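Local coordinates for protein MgGH51 (Meripilus giganteus, PDB 6ZPZ) that probably hydrolyses terminal alpha-L-arabinofuranosyl residues from arabinose-containing polysaccharides, as a GH51 alpha-L-arabinofuranosidase, at residues His400-Pro405 with Ala431-Asn436; Asp446-Phe451 with Gln490-Leu495; Thr424-Glu429 with Ala476-Pro481. All coordinates share one frame; numbering follows the deposited sequence.

Overall arrangement
The three contacts lie around one active-site pocket, and all touch the bound cyclopentyl sulfate. Interactions 1 and 3 share strand 424-432 of the catalytic barrel. Interaction 1 pairs it with strand 396-403, and interaction 3 pairs it with strand 474-479. Their centres are about 14 Å apart. Interaction 2 joins two loops, with its centre about 10 Å from that of interaction 1 and about 18 Å from that of interaction 3. Tyr402 links interactions 1 and 2, its CE2 lying 3.3 Å from Trp491 CZ2. Pro481 CD of interaction 3 meets the same tryptophan, 3.1 Å from Trp491 CD1. Glu429 carries the ligand covalently, while Tyr402 hydrogen-bonds to it and Trp491 lies against its sulfate.

Interaction 1. Residues His400-Pro405 with Ala431-Asn436; sequences HVYQTP and AAISTN. With LX5 ([(1~{S},2~{S},3~{S},4~{S})-2-(hydroxymethyl)-3,4-bis(oxidanyl)cyclopentyl] hydrogen sulfate), chain G.
Tyr402 and Ile433 meet where two neighbouring parallel strands of the (beta/alpha)8 barrel, 396-403 and 424-432, reach the active site. With helix 405-410 the strands form a beta-alpha-beta unit. The two side chains cross at about a right angle. Ile433 CG2 approaches the tyrosine ring obliquely, 3.5 Å from Tyr402 CD1, and Ile433 CD1 packs on Tyr402 CB. Ala431 adds its methyl, with CB 3.9 Å from Tyr402 CE1. Its carbonyl oxygen lies at the ring edge, in the ring plane. Tyr402 CG is anti to its own carbonyl carbon (chi1 -74°), which turns the ring toward the pocket. There Tyr402 OH shares a hydrogen bond of 2.7 Å with O7 of the bound cyclopentyl sulfate. Trp491 also meets this ring.

Backbone bonds hold the strands together. Gln403 N donates to Ala431 O, and Ile433 N donates to Gln403 O at 2.9 Å. The amide of Gln403 folds back on its own segment, and OE1 accepts from Thr404 N at 2.9 Å. Thr404 is the N-cap of helix 405-410, with OG1 hydrogen-bonded to Trp407 N. Pro405 starts that helix and sets CG against Ala432 CB at 3.9 Å. Ser434 O is buried without a hydrogen-bond partner, but Thr404 CA makes a CA-H...O contact to it at 3.0 Å.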
loop_
_atom_site.group_PDB
_atom_site.type_symbol
_atom_site.label_atom_id
_atom_site.label_comp_id
_atom_site.label_asym_id
_atom_site.label_seq_id
_atom_site.Cartn_x
_atom_site.Cartn_y
_atom_site.Cartn_z
ATOM N N HIS A 400 -1.569 0.221 -17.612
ATOM C CA HIS A 400 -2.568 -0.408 -16.722
ATOM C C HIS A 400 -3.381 -1.459 -17.477
ATOM O O HIS A 400 -3.821 -1.178 -18.609
ATOM C CB HIS A 400 -3.478 0.673 -16.140
ATOM C CG HIS A 400 -2.762 1.607 -15.229
ATOM N ND1 HIS A 400 -3.434 2.548 -14.470
ATOM C CD2 HIS A 400 -1.455 1.724 -14.904
ATOM C CE1 HIS A 400 -2.580 3.216 -13.740
ATOM N NE2 HIS A 400 -1.344 2.744 -13.995
ATOM N N VAL A 401 -3.643 -2.593 -16.829
ATOM C CA VAL A 401 -4.605 -3.560 -17.384
ATOM C C VAL A 401 -5.190 -4.387 -16.256
ATOM O O VAL A 401 -4.443 -5.007 -15.479
ATOM C CB VAL A 401 -4.005 -4.418 -18.511
ATOM C CG1 VAL A 401 -2.826 -5.270 -18.086
ATOM C CG2 VAL A 401 -5.081 -5.283 -19.151
ATOM N N TYR A 402 -6.501 -4.331 -16.190
ATOM C CA TYR A 402 -7.362 -5.276 -15.449
ATOM C C TYR A 402 -8.036 -6.177 -16.479
ATOM O O TYR A 402 -8.618 -5.659 -17.456
ATOM C CB TYR A 402 -8.332 -4.491 -14.580
ATOM C CG TYR A 402 -7.694 -3.873 -13.363
ATOM C CD1 TYR A 402 -6.733 -4.553 -12.633
ATOM C CD2 TYR A 402 -8.071 -2.617 -12.927
ATOM C CE1 TYR A 402 -6.185 -3.997 -11.503
ATOM C CE2 TYR A 402 -7.526 -2.045 -11.792
ATOM C CZ TYR A 402 -6.556 -2.736 -11.092
ATOM O OH TYR A 402 -6.037 -2.232 -9.943
ATOM N N GLN A 403 -7.914 -7.489 -16.300
ATOM C CA GLN A 403 -8.423 -8.425 -17.339
ATOM C C GLN A 403 -8.675 -9.791 -16.694
ATOM O O GLN A 403 -8.571 -9.914 -15.434
ATOM C CB GLN A 403 -7.450 -8.441 -18.542
ATOM C CG GLN A 403 -7.955 -7.737 -19.808
ATOM C CD GLN A 403 -9.212 -8.360 -20.392
ATOM O OE1 GLN A 403 -9.580 -9.479 -20.067
ATOM N NE2 GLN A 403 -9.906 -7.620 -21.242
ATOM N N THR A 404 -9.050 -10.764 -17.519
ATOM C CA THR A 404 -9.335 -12.140 -17.080
ATOM C C THR A 404 -8.001 -12.846 -16.948
ATOM O O THR A 404 -7.054 -12.470 -17.628
ATOM C CB THR A 404 -10.222 -12.891 -18.090
ATOM O OG1 THR A 404 -9.423 -13.004 -19.266
ATOM C CG2 THR A 404 -11.547 -12.230 -18.393
ATOM N N PRO A 405 -7.898 -13.923 -16.128
ATOM C CA PRO A 405 -6.684 -14.737 -16.066
ATOM C C PRO A 405 -6.194 -15.215 -17.428
ATOM O O PRO A 405 -4.980 -15.227 -17.666
ATOM C CB PRO A 405 -7.104 -15.955 -15.240
ATOM C CG PRO A 405 -8.186 -15.395 -14.346
ATOM C CD PRO A 405 -8.923 -14.381 -15.196
ATOM N N ALA A 431 -3.832 -6.778 -12.737
ATOM C CA ALA A 431 -4.344 -7.953 -12.028
ATOM C C ALA A 431 -5.357 -8.652 -12.931
ATOM O O ALA A 431 -6.054 -7.984 -13.635
ATOM C CB ALA A 431 -4.990 -7.583 -10.714
ATOM N N ALA A 432 -5.375 -9.966 -12.893
ATOM C CA ALA A 432 -6.542 -10.768 -13.301
ATOM C C ALA A 432 -7.627 -10.630 -12.221
ATOM O O ALA A 432 -7.489 -11.209 -11.135
ATOM C CB ALA A 432 -6.120 -12.186 -13.564
ATOM N N ILE A 433 -8.697 -9.919 -12.536
ATOM C CA ILE A 433 -9.715 -9.489 -11.528
ATOM C C ILE A 433 -11.040 -10.227 -11.701
ATOM O O ILE A 433 -11.840 -10.137 -10.758
ATOM C CB ILE A 433 -9.937 -7.973 -11.564
ATOM C CG1 ILE A 433 -10.639 -7.518 -12.842
ATOM C CG2 ILE A 433 -8.613 -7.253 -11.352
ATOM C CD1 ILE A 433 -11.210 -6.119 -12.748
ATOM N N SER A 434 -11.292 -10.838 -12.865
ATOM C CA SER A 434 -12.599 -11.480 -13.201
ATOM C C SER A 434 -12.409 -12.659 -14.168
ATOM O O SER A 434 -11.500 -12.600 -14.996
ATOM C CB SER A 434 -13.586 -10.472 -13.767
ATOM O OG SER A 434 -14.805 -11.131 -14.091
ATOM N N THR A 435 -13.247 -13.693 -14.065
ATOM C CA THR A 435 -13.272 -14.803 -15.052
ATOM C C THR A 435 -14.278 -14.450 -16.151
ATOM O O THR A 435 -14.525 -15.300 -16.967
ATOM C CB THR A 435 -13.571 -16.163 -14.400
ATOM O OG1 THR A 435 -14.771 -16.040 -13.635
ATOM C CG2 THR A 435 -12.436 -16.667 -13.534
ATOM N N ASN A 436 -14.855 -13.253 -16.128
ATOM C CA ASN A 436 -15.910 -12.851 -17.090
ATOM C C ASN A 436 -15.397 -11.666 -17.911
ATOM O O ASN A 436 -15.539 -10.514 -17.460
ATOM C CB ASN A 436 -17.225 -12.553 -16.364
ATOM C CG ASN A 436 -18.374 -12.258 -17.310
ATOM O OD1 ASN A 436 -18.174 -12.168 -18.512
ATOM N ND2 ASN A 436 -19.566 -12.102 -16.768
HETATM C C1 LX5 G . -7.357 1.610 -10.523
HETATM C C2 LX5 G . -6.243 2.341 -11.233
HETATM C C6 LX5 G . -7.185 0.689 -8.084
HETATM C C5 LX5 G . -7.214 1.900 -9.024
HETATM C C3 LX5 G . -5.764 3.447 -10.339
HETATM C C4 LX5 G . -6.029 2.847 -8.960
HETATM O O7 LX5 G . -6.020 -0.121 -8.277
HETATM O O8 LX5 G . -6.492 3.829 -8.030
HETATM O O9 LX5 G . -4.412 3.841 -10.624
HETATM O O10 LX5 G . -8.427 2.352 -11.098
HETATM S S11 LX5 G . -9.707 1.685 -11.468
HETATM O O12 LX5 G . -10.010 1.303 -10.091
HETATM O O13 LX5 G . -10.684 2.581 -12.081
HETATM O O14 LX5 G . -9.308 0.632 -12.447
#

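Interaction 2. Residues Asp446-Phe451 with Gln490-Leu495; sequences DGRLAF and QWTPDL. With LX5 ([(1~{S},2~{S},3~{S},4~{S})-2-(hydroxymethyl)-3,4-bis(oxidanyl)cyclopentyl] hydrogen sulfate), chain G.
Arg448 and Trp491 form a cation-pi pair between two loops at the rim of the barrel's active-site pocket. One loop follows strand 424-432 and leads to helix 454-469. The other lies between strands 483-485 and 496-498. Arg448 CZ is 4.3 Å from the centroid of the six-membered ring of Trp491 and only 5° off its normal. The guanidinium does not lie flat on the indole. The planes are 67° apart, so the group presents its edge, with NH2 leading. Arg448 NH2 stands over the centre of the indole, 3.2 Å from Trp491 CD2.

The same arginine grips the backbone beside the tryptophan. NE and NH2 both donate to the one carbonyl oxygen of Thr492. The bond from Arg448 NE to Thr492 O is 2.7 Å, with NE above the carbonyl plane. The bond from Arg448 NH2 to Thr492 O is 2.8 Å and lies in that plane. Neither is straight. This side-on grip fixes the rotation of the guanidinium and holds NH2 over the indole. The chain reaches it with CG anti to the backbone N (chi1 -173°) and a bend at chi2.

Trp491 touches the bound cyclopentyl sulfate too, with CZ3 3.3 Å from the sulfate oxygen O12. The positive charge of Arg448 would probably polarise the indole beside that sulfate.

Farther along, Thr492 OG1 lies 2.8 Å from Leu449 O. The peptide bond before Pro493 is cis, and the proline packs CG against Leu449 CB. One water bridges the loops: it accepts from Asp494 N at 2.9 Å and lies 2.7 Å from Ala450 O.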
loop_
_atom_site.group_PDB
_atom_site.type_symbol
_atom_site.label_atom_id
_atom_site.label_comp_id
_atom_site.label_asym_id
_atom_site.label_seq_id
_atom_site.Cartn_x
_atom_site.Cartn_y
_atom_site.Cartn_z
ATOM N N ASP A 446 -21.132 -12.503 -10.932
ATOM C CA ASP A 446 -20.875 -12.372 -12.397
ATOM C C ASP A 446 -19.376 -12.511 -12.729
ATOM O O ASP A 446 -18.963 -11.966 -13.766
ATOM C CB ASP A 446 -21.497 -11.070 -12.912
ATOM C CG ASP A 446 -23.009 -11.001 -12.692
ATOM O OD1 ASP A 446 -23.628 -12.067 -12.532
ATOM O OD2 ASP A 446 -23.536 -9.882 -12.630
ATOM N N GLY A 447 -18.592 -13.220 -11.898
ATOM C CA GLY A 447 -17.217 -13.657 -12.241
ATOM C C GLY A 447 -16.108 -12.814 -11.606
ATOM O O GLY A 447 -14.948 -13.229 -11.707
ATOM N N ARG A 448 -16.422 -11.706 -10.927
ATOM C CA ARG A 448 -15.400 -10.913 -10.182
ATOM C C ARG A 448 -14.702 -11.804 -9.148
ATOM O O ARG A 448 -15.389 -12.584 -8.464
ATOM C CB ARG A 448 -16.037 -9.698 -9.507
ATOM C CG ARG A 448 -15.022 -8.763 -8.883
ATOM C CD ARG A 448 -14.314 -7.925 -9.905
ATOM N NE ARG A 448 -13.490 -6.866 -9.329
ATOM C CZ ARG A 448 -13.858 -5.597 -9.162
ATOM N NH1 ARG A 448 -15.078 -5.193 -9.488
ATOM N NH2 ARG A 448 -12.984 -4.724 -8.692
ATOM N N LEU A 449 -13.374 -11.741 -9.025
ATOM C CA LEU A 449 -12.679 -12.513 -7.972
ATOM C C LEU A 449 -12.716 -11.775 -6.630
ATOM O O LEU A 449 -12.250 -10.611 -6.582
ATOM C CB LEU A 449 -11.238 -12.729 -8.425
ATOM C CG LEU A 449 -11.098 -13.643 -9.626
ATOM C CD1 LEU A 449 -9.607 -13.829 -9.963
ATOM C CD2 LEU A 449 -11.754 -14.986 -9.322
ATOM N N ALA A 450 -13.171 -12.433 -5.566
ATOM C CA ALA A 450 -13.208 -11.820 -4.218
ATOM C C ALA A 450 -11.770 -11.780 -3.661
ATOM O O ALA A 450 -11.390 -10.841 -2.933
ATOM C CB ALA A 450 -14.174 -12.587 -3.336
ATOM N N PHE A 451 -10.994 -12.788 -4.047
ATOM C CA PHE A 451 -9.554 -12.933 -3.725
ATOM C C PHE A 451 -8.893 -13.462 -4.973
ATOM O O PHE A 451 -9.564 -14.085 -5.786
ATOM C CB PHE A 451 -9.406 -13.874 -2.532
ATOM C CG PHE A 451 -10.019 -13.343 -1.263
ATOM C CD1 PHE A 451 -9.335 -12.427 -0.475
ATOM C CD2 PHE A 451 -11.255 -13.788 -0.824
ATOM C CE1 PHE A 451 -9.896 -11.945 0.698
ATOM C CE2 PHE A 451 -11.797 -13.318 0.365
ATOM C CZ PHE A 451 -11.125 -12.398 1.124
ATOM N N GLN A 490 -13.269 -1.709 -1.168
ATOM C CA GLN A 490 -13.869 -0.987 -2.314
ATOM C C GLN A 490 -13.489 -1.703 -3.608
ATOM O O GLN A 490 -14.017 -1.342 -4.614
ATOM C CB GLN A 490 -13.438 0.466 -2.327
ATOM C CG GLN A 490 -13.905 1.259 -1.130
ATOM C CD GLN A 490 -13.030 1.048 0.094
ATOM O OE1 GLN A 490 -11.824 1.189 0.027
ATOM N NE2 GLN A 490 -13.631 0.674 1.221
ATOM N N TRP A 491 -12.532 -2.630 -3.565
ATOM C CA TRP A 491 -11.951 -3.237 -4.774
ATOM C C TRP A 491 -11.420 -4.612 -4.413
ATOM O O TRP A 491 -10.775 -4.721 -3.362
ATOM C CB TRP A 491 -10.842 -2.371 -5.371
ATOM C CG TRP A 491 -10.347 -2.953 -6.648
ATOM C CD1 TRP A 491 -9.488 -4.000 -6.814
ATOM C CD2 TRP A 491 -10.750 -2.552 -7.967
ATOM N NE1 TRP A 491 -9.286 -4.236 -8.143
ATOM C CE2 TRP A 491 -10.032 -3.356 -8.872
ATOM C CE3 TRP A 491 -11.605 -1.569 -8.464
ATOM C CZ2 TRP A 491 -10.199 -3.249 -10.248
ATOM C CZ3 TRP A 491 -11.776 -1.466 -9.829
ATOM C CH2 TRP A 491 -11.086 -2.304 -10.705
ATOM N N THR A 492 -11.781 -5.608 -5.227
ATOM C CA THR A 492 -11.172 -6.957 -5.229
ATOM C C THR A 492 -10.824 -7.306 -6.670
ATOM O O THR A 492 -11.374 -6.745 -7.617
ATOM C CB THR A 492 -12.126 -7.995 -4.630
ATOM O OG1 THR A 492 -13.223 -8.199 -5.515
ATOM C CG2 THR A 492 -12.699 -7.593 -3.292
ATOM N N PRO A 493 -9.876 -8.225 -6.900
ATOM C CA PRO A 493 -9.048 -8.817 -5.858
ATOM C C PRO A 493 -7.849 -7.939 -5.487
ATOM O O PRO A 493 -7.450 -7.048 -6.226
ATOM C CB PRO A 493 -8.519 -10.084 -6.530
ATOM C CG PRO A 493 -8.385 -9.660 -7.946
ATOM C CD PRO A 493 -9.529 -8.717 -8.226
ATOM N N ASP A 494 -7.237 -8.271 -4.365
ATOM C CA ASP A 494 -6.127 -7.503 -3.778
ATOM C C ASP A 494 -5.006 -8.472 -3.434
ATOM O O ASP A 494 -5.289 -9.636 -3.124
ATOM C CB ASP A 494 -6.623 -6.729 -2.572
ATOM C CG ASP A 494 -7.796 -5.881 -2.964
ATOM O OD1 ASP A 494 -7.580 -4.901 -3.676
ATOM O OD2 ASP A 494 -8.904 -6.224 -2.557
ATOM N N LEU A 495 -3.767 -7.991 -3.442
ATOM C CA LEU A 495 -2.590 -8.902 -3.297
ATOM C C LEU A 495 -2.517 -9.485 -1.884
ATOM O O LEU A 495 -2.130 -10.656 -1.723
ATOM C CB LEU A 495 -1.302 -8.148 -3.599
ATOM C CG LEU A 495 -0.142 -9.036 -4.000
ATOM C CD1 LEU A 495 -0.490 -9.757 -5.295
ATOM C CD2 LEU A 495 1.132 -8.227 -4.159
HETATM C C1 LX5 G . -7.357 1.610 -10.523
HETATM C C2 LX5 G . -6.243 2.341 -11.233
HETATM C C6 LX5 G . -7.185 0.689 -8.084
HETATM C C5 LX5 G . -7.214 1.900 -9.024
HETATM C C3 LX5 G . -5.764 3.447 -10.339
HETATM C C4 LX5 G . -6.029 2.847 -8.960
HETATM O O7 LX5 G . -6.020 -0.121 -8.277
HETATM O O8 LX5 G . -6.492 3.829 -8.030
HETATM O O9 LX5 G . -4.412 3.841 -10.624
HETATM O O10 LX5 G . -8.427 2.352 -11.098
HETATM S S11 LX5 G . -9.707 1.685 -11.468
HETATM O O12 LX5 G . -10.010 1.303 -10.091
HETATM O O13 LX5 G . -10.684 2.581 -12.081
HETATM O O14 LX5 G . -9.308 0.632 -12.447
HETATM O O HOH W 1 -8.972 -9.652 -2.522
#

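Interaction 3. Residues Thr424-Glu429 with Ala476-Pro481. With LX5 ([(1~{S},2~{S},3~{S},4~{S})-2-(hydroxymethyl)-3,4-bis(oxidanyl)cyclopentyl] hydrogen sulfate), chain G.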
loop_
_atom_site.group_PDB
_atom_site.type_symbol
_atom_site.label_atom_id
_atom_site.label_comp_id
_atom_site.label_asym_id
_atom_site.label_seq_id
_atom_site.Cartn_x
_atom_site.Cartn_y
_atom_site.Cartn_z
ATOM N N THR A 424 10.812 3.306 -21.835
ATOM C CA THR A 424 10.664 2.186 -20.880
ATOM C C THR A 424 9.240 2.188 -20.374
ATOM O O THR A 424 8.596 3.249 -20.406
ATOM C CB THR A 424 11.702 2.229 -19.762
ATOM O OG1 THR A 424 11.585 3.486 -19.092
ATOM C CG2 THR A 424 13.114 2.000 -20.258
ATOM N N TYR A 425 8.773 1.021 -19.941
ATOM C CA TYR A 425 7.367 0.804 -19.599
ATOM C C TYR A 425 7.298 0.289 -18.170
ATOM O O TYR A 425 8.074 -0.573 -17.787
ATOM C CB TYR A 425 6.715 -0.084 -20.655
ATOM C CG TYR A 425 6.676 0.568 -22.013
ATOM C CD1 TYR A 425 5.641 1.422 -22.360
ATOM C CD2 TYR A 425 7.719 0.424 -22.904
ATOM C CE1 TYR A 425 5.602 2.035 -23.598
ATOM C CE2 TYR A 425 7.716 1.065 -24.129
ATOM C CZ TYR A 425 6.657 1.878 -24.472
ATOM O OH TYR A 425 6.660 2.489 -25.684
ATOM N N PHE A 426 6.366 0.870 -17.441
ATOM C CA PHE A 426 5.983 0.537 -16.058
ATOM C C PHE A 426 4.602 -0.086 -16.120
ATOM O O PHE A 426 3.615 0.618 -16.448
ATOM C CB PHE A 426 6.007 1.802 -15.202
ATOM C CG PHE A 426 5.507 1.678 -13.789
ATOM C CD1 PHE A 426 5.565 0.479 -13.088
ATOM C CD2 PHE A 426 4.989 2.793 -13.143
ATOM C CE1 PHE A 426 5.120 0.415 -11.777
ATOM C CE2 PHE A 426 4.567 2.738 -11.831
ATOM C CZ PHE A 426 4.622 1.542 -11.148
ATOM N N GLU A 427 4.516 -1.379 -15.830
ATOM C CA GLU A 427 3.195 -2.016 -15.732
ATOM C C GLU A 427 2.680 -1.728 -14.324
ATOM O O GLU A 427 2.788 -2.600 -13.478
ATOM C CB GLU A 427 3.267 -3.500 -16.047
ATOM C CG GLU A 427 1.893 -4.074 -16.338
ATOM C CD GLU A 427 1.438 -3.999 -17.775
ATOM O OE1 GLU A 427 2.253 -3.651 -18.629
ATOM O OE2 GLU A 427 0.252 -4.232 -18.012
ATOM N N GLY A 428 2.112 -0.537 -14.120
ATOM C CA GLY A 428 2.010 0.075 -12.790
ATOM C C GLY A 428 0.746 -0.348 -12.075
ATOM O O GLY A 428 0.646 -0.107 -10.850
ATOM N N GLU A 429 -0.179 -0.957 -12.807
ATOM C CA GLU A 429 -1.454 -1.422 -12.236
ATOM C C GLU A 429 -1.958 -2.579 -13.077
ATOM O O GLU A 429 -2.379 -2.349 -14.250
ATOM C CB GLU A 429 -2.437 -0.262 -12.257
ATOM C CG GLU A 429 -3.693 -0.582 -11.548
ATOM C CD GLU A 429 -4.741 0.434 -11.868
ATOM O OE1 GLU A 429 -5.055 1.229 -10.962
ATOM O OE2 GLU A 429 -5.261 0.413 -13.021
ATOM N N ALA A 476 9.611 -1.958 -14.654
ATOM C CA ALA A 476 8.870 -1.938 -13.384
ATOM C C ALA A 476 7.482 -2.530 -13.593
ATOM O O ALA A 476 6.869 -2.308 -14.635
ATOM C CB ALA A 476 8.819 -0.525 -12.852
ATOM N N ALA A 477 7.024 -3.313 -12.634
ATOM C CA ALA A 477 5.691 -3.929 -12.721
ATOM C C ALA A 477 5.149 -4.139 -11.315
ATOM O O ALA A 477 5.865 -4.679 -10.454
ATOM C CB ALA A 477 5.791 -5.207 -13.486
ATOM N N SER A 478 3.912 -3.726 -11.105
ATOM C CA SER A 478 3.235 -3.864 -9.802
ATOM C C SER A 478 1.768 -4.282 -9.988
ATOM O O SER A 478 0.976 -3.632 -10.744
ATOM C CB SER A 478 3.347 -2.584 -9.000
ATOM O OG SER A 478 2.983 -1.484 -9.808
ATOM N N TYR A 479 1.408 -5.340 -9.260
ATOM C CA TYR A 479 0.015 -5.753 -9.046
ATOM C C TYR A 479 -0.709 -4.624 -8.340
ATOM O O TYR A 479 -0.103 -3.948 -7.489
ATOM C CB TYR A 479 -0.040 -7.001 -8.192
ATOM C CG TYR A 479 -1.386 -7.652 -8.101
ATOM C CD1 TYR A 479 -2.335 -7.182 -7.203
ATOM C CD2 TYR A 479 -1.663 -8.835 -8.789
ATOM C CE1 TYR A 479 -3.544 -7.830 -7.047
ATOM C CE2 TYR A 479 -2.877 -9.500 -8.631
ATOM C CZ TYR A 479 -3.834 -8.979 -7.779
ATOM O OH TYR A 479 -5.035 -9.598 -7.610
ATOM N N ALA A 480 -2.002 -4.495 -8.589
ATOM C CA ALA A 480 -2.807 -3.510 -7.858
ATOM C C ALA A 480 -4.249 -3.986 -7.762
ATOM O O ALA A 480 -4.784 -4.582 -8.676
ATOM C CB ALA A 480 -2.703 -2.163 -8.522
ATOM N N PRO A 481 -4.962 -3.678 -6.674
ATOM C CA PRO A 481 -4.366 -3.041 -5.513
ATOM C C PRO A 481 -3.517 -4.002 -4.664
ATOM O O PRO A 481 -3.739 -5.173 -4.714
ATOM C CB PRO A 481 -5.573 -2.576 -4.700
ATOM C CG PRO A 481 -6.706 -2.549 -5.701
ATOM C CD PRO A 481 -6.425 -3.713 -6.624
HETATM C C1 LX5 G . -7.357 1.610 -10.523
HETATM C C2 LX5 G . -6.243 2.341 -11.233
HETATM C C6 LX5 G . -7.185 0.689 -8.084
HETATM C C5 LX5 G . -7.214 1.900 -9.024
HETATM C C3 LX5 G . -5.764 3.447 -10.339
HETATM C C4 LX5 G . -6.029 2.847 -8.960
HETATM O O7 LX5 G . -6.020 -0.121 -8.277
HETATM O O8 LX5 G . -6.492 3.829 -8.030
HETATM O O9 LX5 G . -4.412 3.841 -10.624
HETATM O O10 LX5 G . -8.427 2.352 -11.098
HETATM S S11 LX5 G . -9.707 1.685 -11.468
HETATM O O12 LX5 G . -10.010 1.303 -10.091
HETATM O O13 LX5 G . -10.684 2.581 -12.081
HETATM O O14 LX5 G . -9.308 0.632 -12.447
#
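Glu429 and Ala480 touch where strands 424-428 and 476-479 of the (beta/alpha)8 barrel open into the active site. The strands run parallel, 10° apart. Glu427 N donates to Ala476 O at 2.8 Å, and Ser478 N to Glu427 O at 2.9 Å. Ser478 OG donates to Gly428 O from above the carbonyl plane. Phe426 covers the side of the sheet that carries Ala476. Its CD1 is 3.4 Å from Ala476 CB, and Gly428 CA sits over one ring face. With an alanine in place of Phe426, a gap would probably open beside the Ala476 methyl and Gly428 be held less firmly.

Glu429 leads from sheet to ligand. Glu429 CB passes Ala480 CB at 4.2 Å. Glu429 CG packs closer, 3.6 Å from Ala480 CB. Extended, with CG anti to the backbone N (chi1 -173°), the chain carries the carboxyl group, here an ester, into the pocket. Glu429 CD lies beside ligand C2 and C1. Glu429 OE2 lies 2.8 Å from ligand C2. Glu429 OE1 accepts from ligand hydroxyl O7 at 3.2 Å. The linkage is consistent with the catalytic nucleophile of a retaining GH51 enzyme: Glu429 OE1 is bonded covalently to ligand C2 at 1.6 Å.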